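PDB 6A51: CheQ from Campylobacter jejuni subsp. jejuni, which regulates, as CheP also does, transcription of the core chemotaxis operon cheVAW, by a mechanism not established here. Local coordinates for residues L24-N30 / I60-R65; S80-F85 / E115-I119. One frame throughout, in Å; residues are numbered along the deposited sequence.

Contact 1 (L24-N30 / I60-R65); sequences LDHYILN and IIFLHR
Leu24 lays its CD2 methyl over one face of the Phe62 ring, 4.0 Å from the ring centroid, while its CD1 meets the rim at CE2 and CZ. The leucine lies in a type I turn that leads into strand 27-29, which pairs antiparallel with strand 62-64 at the margin of a mixed four-stranded sheet. Ile28 and Leu63 form the hydrogen-bonded pair: Ile28 N to Leu63 O is 3.0 Å, and Leu63 N to Ile28 O is 2.9 Å. Flanking them are two non-hydrogen-bonded pairs, Tyr27 with His64 and Leu29 with Phe62, whose four side chains share one face of the sheet. Leu29 (CG anti to the backbone N, chi1 -176°) brings CD1 against both Phe62 and Ile60, 3.5 Å from Phe62 CE2. Phe124 of strand 122-126 packs against Leu24, Leu29 and Phe62, so this apolar patch also joins the next sheet. At the other end, His64 turns an edge to the face of Tyr27 in a T-shaped stack, with centroids 5.0 Å apart and planes at 64°. His26 CB lies over one face of the imidazole, a CH-pi contact 4.2 Å from the His64 ring centroid. The His26 ring is near parallel to that of His64 but slid aside; with Tyr27 they form an aromatic cluster. His26 O accepts the backbone N-H of Arg65, whose side chain, extended from CG to NE, runs past the same carbonyl. Having CG1 of Ile28 between the backbone N and carbonyl carbon (chi1 64°) puts CG2 over one face of the Arg65 guanidinium. The pairing finishes where helix 30-37 begins. Leu29 occupies the N-cap position, Asn30 ND2 is hydrogen-bonded to the Lys41 carbonyl, and Asn30 N donates to Ile61 O at 3.1 Å.

Contact 2 (S80-F85 / E115-I119); sequences SGLNGF and ELKEI
The Phe85 ring carries the aliphatic chain of Lys117 over one face and has Glu115 OE2 at its edge, near the ring plane. Another edge position, also in plane, is taken by Leu82 O, which accepts the Phe85 backbone N-H across a type II turn running from Leu82 to Phe85. Lys117 CD lies 4.0 Å from the Phe85 ring centroid, a CH-pi contact. Its ammonium NZ sits off-centre at 4.5 Å from the same centroid, within the range of a cation-pi interaction. CG anti to the backbone N (chi1 170°) and a fully extended chain beyond it carry Lys117 across the ring to the loop, where NZ donates to Gly81 O; the modelled 2.5 Å between NZ and Gly81 O is doubtfully short. Glu115 comes to the ring nearly upright, its carboxylate plane 80° from that of Phe85 and OE2 3.6 Å from Phe85 CZ. Its other oxygen, OE1, forms a salt bridge with Lys129, which probably favours the charged carboxylate. Farther along, Ile119 CD1 reaches the loop, touching Ser80 CB and lying 3.7 Å from Leu82 CD2. Ser80 N is held by Glu32. Strands 85-87 and 116-119 are the outer members of a three-stranded antiparallel sheet, and the contact bridges across the intervening strand 122-126, whose Phe124 packs against both Leu82 and Phe85. Helix 73-77 precedes the loop, and Lys129 brings helix 127-134 to the Glu115 end.

Contact 1 pairs neighbouring strands within the mixed sheet, whereas contact 2 sets the loop leading into strand 85-87 against strand 116-119, the other outer strand of the antiparallel sheet. Both are partly buried. The first relies on regular backbone hydrogen bonds and apolar and aromatic side chains; the second has no backbone-to-backbone bond between its segments and relies on side chains, one of them donating to a loop carbonyl, with a smaller apolar group beside them. The two touch directly: Leu24 N lies 2.8 Å from Phe85 O and Asp25 OD1 2.7 Å from Gly84 N, both probable hydrogen bonds. Leu24 also packs on Leu82, and Phe124 is shared by both apolar groups.

Contact 1 (L24-N30 / I60-R65)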
ATOM      1  N   LEU A  24      -0.487  -0.196   6.389  1.00 33.96           N
ATOM      2  CA  LEU A  24      -1.673   0.487   6.881  1.00 30.28           C
ATOM      3  C   LEU A  24      -2.348  -0.241   8.046  1.00 33.56           C
ATOM      4  O   LEU A  24      -3.561  -0.090   8.239  1.00 41.50           O
ATOM      5  CB  LEU A  24      -2.651   0.674   5.727  1.00 23.05           C
ATOM      6  CG  LEU A  24      -2.191   1.615   4.636  1.00 32.10           C
ATOM      7  CD1 LEU A  24      -2.976   1.320   3.355  1.00 28.47           C
ATOM      8  CD2 LEU A  24      -2.398   3.076   5.096  1.00 31.89           C
ATOM      9  N   ASP A  25      -1.593  -1.026   8.818  1.00 36.76           N
ATOM     10  CA  ASP A  25      -2.099  -1.775   9.968  1.00 34.75           C
ATOM     11  C   ASP A  25      -3.065  -0.962  10.827  1.00 51.53           C
ATOM     12  O   ASP A  25      -4.217  -1.350  11.056  1.00 36.18           O
ATOM     13  CB  ASP A  25      -0.915  -2.226  10.833  1.00 40.23           C
ATOM     14  CG  ASP A  25      -0.194  -3.455  10.287  1.00 50.53           C
ATOM     15  OD1 ASP A  25      -0.031  -3.596   9.055  1.00 45.89           O
ATOM     16  OD2 ASP A  25       0.239  -4.276  11.119  1.00 58.85           O
ATOM     17  N   HIS A  26      -2.590   0.177  11.310  1.00 46.54           N
ATOM     18  CA  HIS A  26      -3.287   1.014  12.268  1.00 36.00           C
ATOM     19  C   HIS A  26      -4.320   1.958  11.634  1.00 40.69           C
ATOM     20  O   HIS A  26      -4.756   2.884  12.317  1.00 41.04           O
ATOM     21  CB  HIS A  26      -2.256   1.829  13.052  1.00 40.26           C
ATOM     22  CG  HIS A  26      -1.246   0.986  13.762  1.00 49.73           C
ATOM     23  ND1 HIS A  26      -1.588  -0.173  14.428  1.00 51.30           N
ATOM     24  CD2 HIS A  26       0.092   1.130  13.909  1.00 52.92           C
ATOM     25  CE1 HIS A  26      -0.502  -0.709  14.954  1.00 48.35           C
ATOM     26  NE2 HIS A  26       0.531   0.060  14.653  1.00 64.70           N
ATOM     27  N   TYR A  27      -4.727   1.764  10.380  1.00 35.87           N
ATOM     28  CA  TYR A  27      -5.574   2.726   9.692  1.00 29.63           C
ATOM     29  C   TYR A  27      -6.747   2.030   9.023  1.00 35.23           C
ATOM     30  O   TYR A  27      -6.680   0.853   8.662  1.00 43.84           O
ATOM     31  CB  TYR A  27      -4.807   3.505   8.608  1.00 25.81           C
ATOM     32  CG  TYR A  27      -3.776   4.480   9.124  1.00 29.87           C
ATOM     33  CD1 TYR A  27      -2.462   4.090   9.334  1.00 33.91           C
ATOM     34  CD2 TYR A  27      -4.110   5.801   9.380  1.00 31.34           C
ATOM     35  CE1 TYR A  27      -1.506   4.988   9.787  1.00 31.89           C
ATOM     36  CE2 TYR A  27      -3.162   6.705   9.843  1.00 37.87           C
ATOM     37  CZ  TYR A  27      -1.860   6.298  10.038  1.00 34.64           C
ATOM     38  OH  TYR A  27      -0.921   7.206  10.504  1.00 38.15           O
ATOM     39  N   ILE A  28      -7.820   2.794   8.822  1.00 30.22           N
ATOM     40  CA  ILE A  28      -8.928   2.370   7.978  1.00 35.81           C
ATOM     41  C   ILE A  28      -9.129   3.414   6.888  1.00 39.14           C
ATOM     42  O   ILE A  28      -8.743   4.579   7.016  1.00 37.51           O
ATOM     43  CB  ILE A  28     -10.238   2.167   8.763  1.00 43.87           C
ATOM     44  CG1 ILE A  28     -10.692   3.500   9.353  1.00 39.09           C
ATOM     45  CG2 ILE A  28     -10.058   1.121   9.858  1.00 43.09           C
ATOM     46  CD1 ILE A  28     -11.782   3.363  10.353  1.00 47.45           C
ATOM     47  N   LEU A  29      -9.738   2.975   5.801  1.00 28.96           N
ATOM     48  CA  LEU A  29      -9.979   3.848   4.670  1.00 31.04           C
ATOM     49  C   LEU A  29     -11.216   4.705   4.944  1.00 47.16           C
ATOM     50  O   LEU A  29     -12.272   4.185   5.310  1.00 47.70           O
ATOM     51  CB  LEU A  29     -10.151   2.994   3.423  1.00 28.00           C
ATOM     52  CG  LEU A  29     -10.338   3.655   2.074  1.00 37.73           C
ATOM     53  CD1 LEU A  29      -9.022   4.183   1.567  1.00 29.02           C
ATOM     54  CD2 LEU A  29     -10.900   2.624   1.117  1.00 44.10           C
ATOM     55  N   ASN A  30     -11.083   6.025   4.793  1.00 43.19           N
ATOM     56  CA  ASN A  30     -12.207   6.904   5.100  1.00 39.09           C
ATOM     57  C   ASN A  30     -13.374   6.652   4.157  1.00 41.62           C
ATOM     58  O   ASN A  30     -14.536   6.676   4.580  1.00 41.04           O
ATOM     59  CB  ASN A  30     -11.772   8.371   5.033  1.00 43.38           C
ATOM     60  CG  ASN A  30     -12.941   9.340   5.253  1.00 42.66           C
ATOM     61  OD1 ASN A  30     -13.587   9.334   6.308  1.00 39.44           O
ATOM     62  ND2 ASN A  30     -13.209  10.177   4.257  1.00 30.04           N
ATOM     63  N   ILE A  60      -6.139  10.193  -1.150  1.00 41.95           N
ATOM     64  CA  ILE A  60      -6.985   9.240  -0.451  1.00 33.01           C
ATOM     65  C   ILE A  60      -6.693   9.315   1.042  1.00 34.80           C
ATOM     66  O   ILE A  60      -5.535   9.252   1.478  1.00 30.87           O
ATOM     67  CB  ILE A  60      -6.761   7.832  -1.023  1.00 33.32           C
ATOM     68  CG1 ILE A  60      -7.436   7.722  -2.388  1.00 31.76           C
ATOM     69  CG2 ILE A  60      -7.272   6.759  -0.072  1.00 28.05           C
ATOM     70  CD1 ILE A  60      -6.570   7.085  -3.396  1.00 23.26           C
ATOM     71  N   ILE A  61      -7.745   9.435   1.834  1.00 30.13           N
ATOM     72  CA  ILE A  61      -7.623   9.710   3.257  1.00 30.52           C
ATOM     73  C   ILE A  61      -7.721   8.410   4.026  1.00 29.93           C
ATOM     74  O   ILE A  61      -8.629   7.615   3.782  1.00 31.32           O
ATOM     75  CB  ILE A  61      -8.701  10.699   3.720  1.00 34.77           C
ATOM     76  CG1 ILE A  61      -8.521  12.023   2.985  1.00 33.49           C
ATOM     77  CG2 ILE A  61      -8.606  10.899   5.217  1.00 41.17           C
ATOM     78  CD1 ILE A  61      -7.128  12.582   3.129  1.00 29.64           C
ATOM     79  N   PHE A  62      -6.796   8.202   4.965  1.00 23.97           N
ATOM     80  CA  PHE A  62      -6.872   7.107   5.920  1.00 27.21           C
ATOM     81  C   PHE A  62      -6.993   7.682   7.329  1.00 33.06           C
ATOM     82  O   PHE A  62      -6.335   8.670   7.666  1.00 32.11           O
ATOM     83  CB  PHE A  62      -5.640   6.198   5.813  1.00 24.86           C
ATOM     84  CG  PHE A  62      -5.499   5.528   4.473  1.00 35.23           C
ATOM     85  CD1 PHE A  62      -4.875   6.178   3.420  1.00 25.03           C
ATOM     86  CD2 PHE A  62      -6.012   4.259   4.259  1.00 32.86           C
ATOM     87  CE1 PHE A  62      -4.760   5.578   2.182  1.00 28.11           C
ATOM     88  CE2 PHE A  62      -5.903   3.646   3.019  1.00 19.92           C
ATOM     89  CZ  PHE A  62      -5.277   4.307   1.979  1.00 23.53           C
ATOM     90  N   LEU A  63      -7.836   7.060   8.149  1.00 29.59           N
ATOM     91  CA  LEU A  63      -8.054   7.482   9.525  1.00 23.15           C
ATOM     92  C   LEU A  63      -7.329   6.536  10.462  1.00 27.78           C
ATOM     93  O   LEU A  63      -7.427   5.314  10.320  1.00 39.65           O
ATOM     94  CB  LEU A  63      -9.544   7.511   9.864  1.00 27.74           C
ATOM     95  CG  LEU A  63     -10.367   8.395   8.919  1.00 39.59           C
ATOM     96  CD1 LEU A  63     -11.870   8.207   9.108  1.00 26.81           C
ATOM     97  CD2 LEU A  63      -9.958   9.835   9.113  1.00 33.76           C
ATOM     98  N   HIS A  64      -6.601   7.096  11.416  1.00 33.05           N
ATOM     99  CA  HIS A  64      -5.937   6.271  12.410  1.00 33.13           C
ATOM    100  C   HIS A  64      -6.985   5.726  13.375  1.00 45.29           C
ATOM    101  O   HIS A  64      -7.863   6.475  13.826  1.00 45.50           O
ATOM    102  CB  HIS A  64      -4.874   7.095  13.130  1.00 34.94           C
ATOM    103  CG  HIS A  64      -3.894   6.278  13.904  1.00 41.49           C
ATOM    104  ND1 HIS A  64      -4.273   5.417  14.912  1.00 50.83           N
ATOM    105  CD2 HIS A  64      -2.546   6.193  13.820  1.00 45.03           C
ATOM    106  CE1 HIS A  64      -3.201   4.834  15.415  1.00 38.66           C
ATOM    107  NE2 HIS A  64      -2.140   5.290  14.774  1.00 40.92           N
ATOM    108  N   ARG A  65      -6.901   4.417  13.678  1.00 39.65           N
ATOM    109  CA  ARG A  65      -7.999   3.722  14.361  1.00 46.31           C
ATOM    110  C   ARG A  65      -8.237   4.258  15.761  1.00 42.62           C
ATOM    111  O   ARG A  65      -9.369   4.211  16.258  1.00 52.93           O
ATOM    112  CB  ARG A  65      -7.725   2.224  14.451  1.00 41.02           C
ATOM    113  CG  ARG A  65      -7.572   1.561  13.134  1.00 47.96           C
ATOM    114  CD  ARG A  65      -6.925   0.188  13.216  1.00 40.18           C
ATOM    115  NE  ARG A  65      -7.436  -0.584  12.105  1.00 47.31           N
ATOM    116  CZ  ARG A  65      -8.546  -1.302  12.147  1.00 43.39           C
ATOM    117  NH1 ARG A  65      -9.222  -1.389  13.288  1.00 46.07           N
ATOM    118  NH2 ARG A  65      -8.968  -1.940  11.057  1.00 42.70           N
TER

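Contact 2 (S80-F85 / E115-I119)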
ATOM      1  N   SER A  80     -12.726  -2.958   6.641  1.00 38.79           N
ATOM      2  CA  SER A  80     -11.713  -3.892   6.167  1.00 40.18           C
ATOM      3  C   SER A  80     -10.370  -3.674   6.858  1.00 38.40           C
ATOM      4  O   SER A  80      -9.935  -2.538   7.078  1.00 57.25           O
ATOM      5  CB  SER A  80     -11.536  -3.746   4.665  1.00 40.59           C
ATOM      6  OG  SER A  80     -12.772  -3.912   4.008  1.00 52.65           O
ATOM      7  N   GLY A  81      -9.711  -4.777   7.195  1.00 31.50           N
ATOM      8  CA  GLY A  81      -8.360  -4.704   7.713  1.00 31.75           C
ATOM      9  C   GLY A  81      -7.348  -4.424   6.615  1.00 38.92           C
ATOM     10  O   GLY A  81      -7.549  -4.737   5.440  1.00 40.81           O
ATOM     11  N   LEU A  82      -6.242  -3.805   7.009  1.00 35.65           N
ATOM     12  CA  LEU A  82      -5.228  -3.428   6.035  1.00 33.73           C
ATOM     13  C   LEU A  82      -3.829  -3.801   6.516  1.00 30.32           C
ATOM     14  O   LEU A  82      -2.853  -3.172   6.091  1.00 42.66           O
ATOM     15  CB  LEU A  82      -5.321  -1.924   5.741  1.00 34.51           C
ATOM     16  CG  LEU A  82      -6.622  -1.401   5.126  1.00 28.70           C
ATOM     17  CD1 LEU A  82      -6.787   0.096   5.401  1.00 35.43           C
ATOM     18  CD2 LEU A  82      -6.621  -1.664   3.633  1.00 34.59           C
ATOM     19  N   ASN A  83      -3.711  -4.789   7.404  1.00 37.38           N
ATOM     20  CA  ASN A  83      -2.406  -5.210   7.904  1.00 38.17           C
ATOM     21  C   ASN A  83      -1.494  -5.613   6.759  1.00 37.22           C
ATOM     22  O   ASN A  83      -1.870  -6.439   5.920  1.00 35.62           O
ATOM     23  CB  ASN A  83      -2.565  -6.364   8.881  1.00 42.61           C
ATOM     24  CG  ASN A  83      -3.203  -5.937  10.193  1.00 53.80           C
ATOM     25  OD1 ASN A  83      -3.230  -4.752  10.531  1.00 54.82           O
ATOM     26  ND2 ASN A  83      -3.710  -6.905  10.941  1.00 60.29           N
ATOM     27  N   GLY A  84      -0.300  -5.012   6.721  1.00 32.19           N
ATOM     28  CA  GLY A  84       0.672  -5.243   5.670  1.00 20.61           C
ATOM     29  C   GLY A  84       0.376  -4.564   4.350  1.00 31.79           C
ATOM     30  O   GLY A  84       1.187  -4.673   3.418  1.00 29.59           O
ATOM     31  N   PHE A  85      -0.748  -3.870   4.222  1.00 30.13           N
ATOM     32  CA  PHE A  85      -1.074  -3.326   2.916  1.00 32.58           C
ATOM     33  C   PHE A  85      -0.563  -1.908   2.765  1.00 26.39           C
ATOM     34  O   PHE A  85      -0.326  -1.188   3.741  1.00 28.81           O
ATOM     35  CB  PHE A  85      -2.576  -3.370   2.659  1.00 31.65           C
ATOM     36  CG  PHE A  85      -3.065  -4.732   2.270  1.00 37.33           C
ATOM     37  CD1 PHE A  85      -3.376  -5.674   3.250  1.00 34.65           C
ATOM     38  CD2 PHE A  85      -3.178  -5.091   0.924  1.00 32.80           C
ATOM     39  CE1 PHE A  85      -3.822  -6.943   2.898  1.00 32.58           C
ATOM     40  CE2 PHE A  85      -3.627  -6.366   0.559  1.00 41.29           C
ATOM     41  CZ  PHE A  85      -3.954  -7.292   1.552  1.00 30.74           C
ATOM     42  N   GLU A 115      -0.187 -10.276  -3.498  1.00 25.62           N
ATOM     43  CA  GLU A 115      -1.544 -10.282  -2.962  1.00 30.46           C
ATOM     44  C   GLU A 115      -2.150  -8.901  -3.166  1.00 41.16           C
ATOM     45  O   GLU A 115      -1.680  -7.928  -2.575  1.00 35.68           O
ATOM     46  CB  GLU A 115      -1.570 -10.637  -1.480  1.00 23.83           C
ATOM     47  CG  GLU A 115      -2.993 -10.454  -0.917  1.00 36.31           C
ATOM     48  CD  GLU A 115      -3.153 -10.865   0.540  1.00 44.24           C
ATOM     49  OE1 GLU A 115      -2.137 -11.206   1.174  1.00 60.95           O
ATOM     50  OE2 GLU A 115      -4.301 -10.840   1.052  1.00 64.63           O
ATOM     51  N   LEU A 116      -3.186  -8.809  -3.996  1.00 42.71           N
ATOM     52  CA  LEU A 116      -3.889  -7.553  -4.222  1.00 32.57           C
ATOM     53  C   LEU A 116      -5.298  -7.622  -3.642  1.00 44.51           C
ATOM     54  O   LEU A 116      -5.780  -8.677  -3.219  1.00 41.33           O
ATOM     55  CB  LEU A 116      -3.940  -7.200  -5.708  1.00 27.98           C
ATOM     56  CG  LEU A 116      -2.602  -7.200  -6.441  1.00 40.96           C
ATOM     57  CD1 LEU A 116      -2.681  -6.333  -7.672  1.00 50.94           C
ATOM     58  CD2 LEU A 116      -1.553  -6.671  -5.540  1.00 51.67           C
ATOM     59  N   LYS A 117      -5.970  -6.473  -3.645  1.00 45.34           N
ATOM     60  CA  LYS A 117      -7.216  -6.330  -2.907  1.00 35.71           C
ATOM     61  C   LYS A 117      -7.816  -4.964  -3.191  1.00 40.37           C
ATOM     62  O   LYS A 117      -7.073  -3.989  -3.328  1.00 41.89           O
ATOM     63  CB  LYS A 117      -6.931  -6.528  -1.426  1.00 34.33           C
ATOM     64  CG  LYS A 117      -8.018  -6.202  -0.461  1.00 32.40           C
ATOM     65  CD  LYS A 117      -7.420  -6.341   0.941  1.00 29.54           C
ATOM     66  CE  LYS A 117      -8.459  -6.183   2.024  1.00 42.83           C
ATOM     67  NZ  LYS A 117      -7.802  -6.038   3.343  1.00 52.43           N
ATOM     68  N   GLU A 118      -9.137  -4.876  -3.316  1.00 42.75           N
ATOM     69  CA  GLU A 118      -9.800  -3.600  -3.557  1.00 40.54           C
ATOM     70  C   GLU A 118     -10.807  -3.298  -2.466  1.00 42.32           C
ATOM     71  O   GLU A 118     -11.501  -4.191  -1.979  1.00 52.32           O
ATOM     72  CB  GLU A 118     -10.484  -3.553  -4.917  1.00 29.49           C
ATOM     73  CG  GLU A 118      -9.461  -3.430  -6.033  1.00 53.72           C
ATOM     74  CD  GLU A 118     -10.064  -2.996  -7.350  1.00 79.27           C
ATOM     75  OE1 GLU A 118      -9.444  -3.273  -8.404  1.00 85.50           O
ATOM     76  OE2 GLU A 118     -11.145  -2.371  -7.307  1.00 73.78           O
ATOM     77  N   ILE A 119     -10.843  -2.038  -2.049  1.00 52.61           N
ATOM     78  CA  ILE A 119     -11.868  -1.542  -1.145  1.00 48.79           C
ATOM     79  C   ILE A 119     -12.398  -0.260  -1.758  1.00 48.85           C
ATOM     80  O   ILE A 119     -11.614   0.645  -2.075  1.00 46.53           O
ATOM     81  CB  ILE A 119     -11.334  -1.293   0.266  1.00 48.58           C
ATOM     82  CG1 ILE A 119     -10.616  -2.542   0.759  1.00 37.77           C
ATOM     83  CG2 ILE A 119     -12.473  -0.923   1.206  1.00 41.14           C
ATOM     84  CD1 ILE A 119      -9.843  -2.315   2.025  1.00 54.36           C
TER